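Local coordinates for enoyl-CoA hydratase/isomerase family protein (Ruegeria pomeroyi, PDB 3L3S) that belongs to the crotonase superfamily and probably acts as a hydro-lyase or isomerase on acyl-CoA thioesters in lipid metabolism, at the interface of chains A and B. Sequence-based numbering; all coordinates share one arbitrary frame. Chains: chain A/B, Enoyl-CoA hydratase/isomerase family protein.

Contact 1: the interface of chains A and B. Residues chain A 228, 232; chain B 98, 101-102, 153-154.
A:Tyr232 packs against B:Val153 and, together with A:Leu228 one turn earlier on helix 228-243, presses into a groove of chain B between helix 84-101 and helix 150-155. Both chains have the crotonase fold of the enoyl-CoA hydratase/isomerase family, and the patch is part of a subunit interface within a trimer.

The aromatic contact centres on B:Val153. Its methyl CG1 lies over one face of the phenol ring of A:Tyr232, 3.8 Å from the ring centroid, a CH-pi approach almost over the middle of the six carbons. With CG1 anti to the backbone N (chi1 174°), this methyl is set over the ring centre, while CG2 lies further off towards the rim. The methine follows on the same face: B:Val153 CB is 3.9 Å from CE1 of A:Tyr232. On the opposite side of the ring plane, and displaced outward from the ring, stands B:Leu98, whose methine CG meets A:Tyr232 CD2 at 3.8 Å as the two side chains run past one another in opposite senses. The ring is thus flanked by aliphatic carbon from both helices of the groove, which would restrict its tilt. At the far end of the ring, the phenol oxygen OH touches the methyl CB of B:Ala154 at 3.7 Å, a van der Waals contact.

The remaining apolar packing belongs to A:Leu228, which meets aliphatic carbon and an imidazole with two diverging methyls. CD2 goes towards helix 150-155 and meets B:Val153 CG1 at 3.8 Å, so that one valine methyl serves both chain A residues. CD1 reaches the end of helix 84-101, where it lies 3.9 Å from CB of B:Ala101. The same CD1 is 3.8 Å from CE1 of the B:His102 imidazole, off the CE1 corner of that ring and raised from its plane. A:Leu228 CB approaches the same imidazole carbon, CE1 of B:His102, at 4.0 Å, extending the contact along the leucine side chain.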
loop_
_atom_site.group_PDB
_atom_site.type_symbol
_atom_site.label_atom_id
_atom_site.label_comp_id
_atom_site.label_asym_id
_atom_site.label_seq_id
_atom_site.Cartn_x
_atom_site.Cartn_y
_atom_site.Cartn_z
ATOM N N LEU A 228 0.966 -11.090 -9.651
ATOM C CA LEU A 228 1.641 -10.541 -10.848
ATOM C C LEU A 228 1.451 -11.266 -12.175
ATOM O O LEU A 228 0.996 -10.657 -13.138
ATOM C CB LEU A 228 3.149 -10.327 -10.622
ATOM C CG LEU A 228 3.748 -8.902 -10.654
ATOM C CD1 LEU A 228 5.225 -8.996 -10.994
ATOM C CD2 LEU A 228 3.071 -7.978 -11.661
ATOM N N TYR A 232 -0.777 -10.104 -15.513
ATOM C CA TYR A 232 -0.161 -9.940 -16.823
ATOM C C TYR A 232 -0.870 -10.787 -17.870
ATOM O O TYR A 232 -0.860 -10.442 -19.038
ATOM C CB TYR A 232 1.344 -10.251 -16.789
ATOM C CG TYR A 232 2.229 -9.035 -16.558
ATOM C CD1 TYR A 232 2.071 -7.853 -17.333
ATOM C CD2 TYR A 232 3.234 -9.055 -15.584
ATOM C CE1 TYR A 232 2.902 -6.718 -17.134
ATOM C CE2 TYR A 232 4.078 -7.933 -15.372
ATOM C CZ TYR A 232 3.902 -6.772 -16.149
ATOM O OH TYR A 232 4.703 -5.688 -15.930
ATOM N N LEU B 98 7.918 -9.595 -16.220
ATOM C CA LEU B 98 7.597 -10.602 -15.207
ATOM C C LEU B 98 8.910 -11.139 -14.646
ATOM O O LEU B 98 9.175 -11.011 -13.447
ATOM C CB LEU B 98 6.796 -11.756 -15.826
ATOM C CG LEU B 98 5.428 -12.160 -15.258
ATOM C CD1 LEU B 98 4.890 -13.368 -16.035
ATOM C CD2 LEU B 98 5.511 -12.468 -13.764
ATOM N N ALA B 101 10.890 -8.553 -12.560
ATOM C CA ALA B 101 10.349 -8.266 -11.235
ATOM C C ALA B 101 10.535 -9.460 -10.309
ATOM O O ALA B 101 10.775 -9.274 -9.117
ATOM C CB ALA B 101 8.893 -7.870 -11.320
ATOM N N HIS B 102 10.478 -10.669 -10.876
ATOM C CA HIS B 102 10.659 -11.923 -10.121
ATOM C C HIS B 102 12.123 -12.411 -10.128
ATOM O O HIS B 102 12.410 -13.538 -9.706
ATOM C CB HIS B 102 9.754 -13.043 -10.667
ATOM C CG HIS B 102 8.306 -12.929 -10.278
ATOM N ND1 HIS B 102 7.825 -11.967 -9.414
ATOM C CD2 HIS B 102 7.230 -13.662 -10.654
ATOM C CE1 HIS B 102 6.519 -12.111 -9.278
ATOM N NE2 HIS B 102 6.132 -13.132 -10.021
ATOM N N VAL B 153 0.290 -2.227 -14.597
ATOM C CA VAL B 153 0.418 -3.459 -13.815
ATOM C C VAL B 153 1.621 -3.345 -12.872
ATOM O O VAL B 153 1.467 -3.486 -11.659
ATOM C CB VAL B 153 0.535 -4.713 -14.728
ATOM C CG1 VAL B 153 0.817 -5.975 -13.917
ATOM C CG2 VAL B 153 -0.737 -4.904 -15.509
ATOM N N ALA B 154 2.787 -3.032 -13.431
ATOM C CA ALA B 154 4.004 -2.882 -12.641
ATOM C C ALA B 154 3.965 -1.625 -11.770
ATOM O O ALA B 154 4.419 -1.666 -10.624
ATOM C CB ALA B 154 5.236 -2.875 -13.538
#

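Contact 2: the interface of chains A and B. Residues chain A 228-229, 232; chain B 98.
The backbone N of A:Glu229, in the first turn of helix 228-243, is brushed by the methyl CD2 of B:Leu98 at 4.1 Å, a van der Waals contact and not a polar bond. The same CD2 is 4.0 Å from CA of A:Glu229, so the leucine methyl rests on the helix backbone itself as well as on side-chain carbon. Its sister methyl, CD1, reaches further along the glutamate and meets CG of A:Glu229 at 4.0 Å. The two side chains cross at a slant, and the two methyls of the leucine lie side by side along one flank of the glutamate's CA, CB and CG. CG of A:Glu229 is anti to the backbone N (chi1 -175°), and the chain stays extended beyond it, which carries the carboxylate away from B:Leu98 and leaves the aliphatic stem to make the contact. A:Leu228 adds a looser contact, its CD1 standing 4.5 Å from B:Leu98 CD2, while the ring of A:Tyr232 meets the leucine methine. Cutting B:Leu98 back to an alanine removes both methyls and is likely to leave the glutamate stem and adjoining backbone without their apolar cover, with a gap beside the tyrosine ring. Burying 69 Å² of B:Leu98 against the start of helix 228-243, the site seats this helix of one subunit on helix 84-101 of its neighbour in the trimer.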
loop_
_atom_site.group_PDB
_atom_site.type_symbol
_atom_site.label_atom_id
_atom_site.label_comp_id
_atom_site.label_asym_id
_atom_site.label_seq_id
_atom_site.Cartn_x
_atom_site.Cartn_y
_atom_site.Cartn_z
ATOM N N LEU A 228 0.966 -11.090 -9.651
ATOM C CA LEU A 228 1.641 -10.541 -10.848
ATOM C C LEU A 228 1.451 -11.266 -12.175
ATOM O O LEU A 228 0.996 -10.657 -13.138
ATOM C CB LEU A 228 3.149 -10.327 -10.622
ATOM C CG LEU A 228 3.748 -8.902 -10.654
ATOM C CD1 LEU A 228 5.225 -8.996 -10.994
ATOM C CD2 LEU A 228 3.071 -7.978 -11.661
ATOM N N GLU A 229 1.776 -12.560 -12.198
ATOM C CA GLU A 229 1.670 -13.402 -13.389
ATOM C C GLU A 229 0.253 -13.478 -13.968
ATOM O O GLU A 229 0.074 -13.364 -15.184
ATOM C CB GLU A 229 2.206 -14.795 -13.082
ATOM C CG GLU A 229 2.253 -15.739 -14.275
ATOM C CD GLU A 229 2.638 -17.134 -13.873
ATOM O OE1 GLU A 229 1.748 -18.017 -13.866
ATOM O OE2 GLU A 229 3.830 -17.336 -13.556
ATOM N N TYR A 232 -0.777 -10.104 -15.513
ATOM C CA TYR A 232 -0.161 -9.940 -16.823
ATOM C C TYR A 232 -0.870 -10.787 -17.870
ATOM O O TYR A 232 -0.860 -10.442 -19.038
ATOM C CB TYR A 232 1.344 -10.251 -16.789
ATOM C CG TYR A 232 2.229 -9.035 -16.558
ATOM C CD1 TYR A 232 2.071 -7.853 -17.333
ATOM C CD2 TYR A 232 3.234 -9.055 -15.584
ATOM C CE1 TYR A 232 2.902 -6.718 -17.134
ATOM C CE2 TYR A 232 4.078 -7.933 -15.372
ATOM C CZ TYR A 232 3.902 -6.772 -16.149
ATOM O OH TYR A 232 4.703 -5.688 -15.930
ATOM N N LEU B 98 7.918 -9.595 -16.220
ATOM C CA LEU B 98 7.597 -10.602 -15.207
ATOM C C LEU B 98 8.910 -11.139 -14.646
ATOM O O LEU B 98 9.175 -11.011 -13.447
ATOM C CB LEU B 98 6.796 -11.756 -15.826
ATOM C CG LEU B 98 5.428 -12.160 -15.258
ATOM C CD1 LEU B 98 4.890 -13.368 -16.035
ATOM C CD2 LEU B 98 5.511 -12.468 -13.764
#

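Contact 1 and contact 2 are adjoining parts of one interface, with the centres of their C-alpha atoms about 4 Å apart. A:Leu228, A:Tyr232 and B:Leu98 belong to both, and in each the chain A residues come from helix 228-243. Contact 1 spans helices 84-101 and 150-155 of chain B and the loop residue B:His102, whereas contact 2 stays on helix 84-101. Together they probably steady the beginning of the chain A helix against its neighbour. Because the interface is not an exact two-fold, identical chains contribute different surfaces, in keeping with a trimer, the unit that pairs into a dimer of trimers.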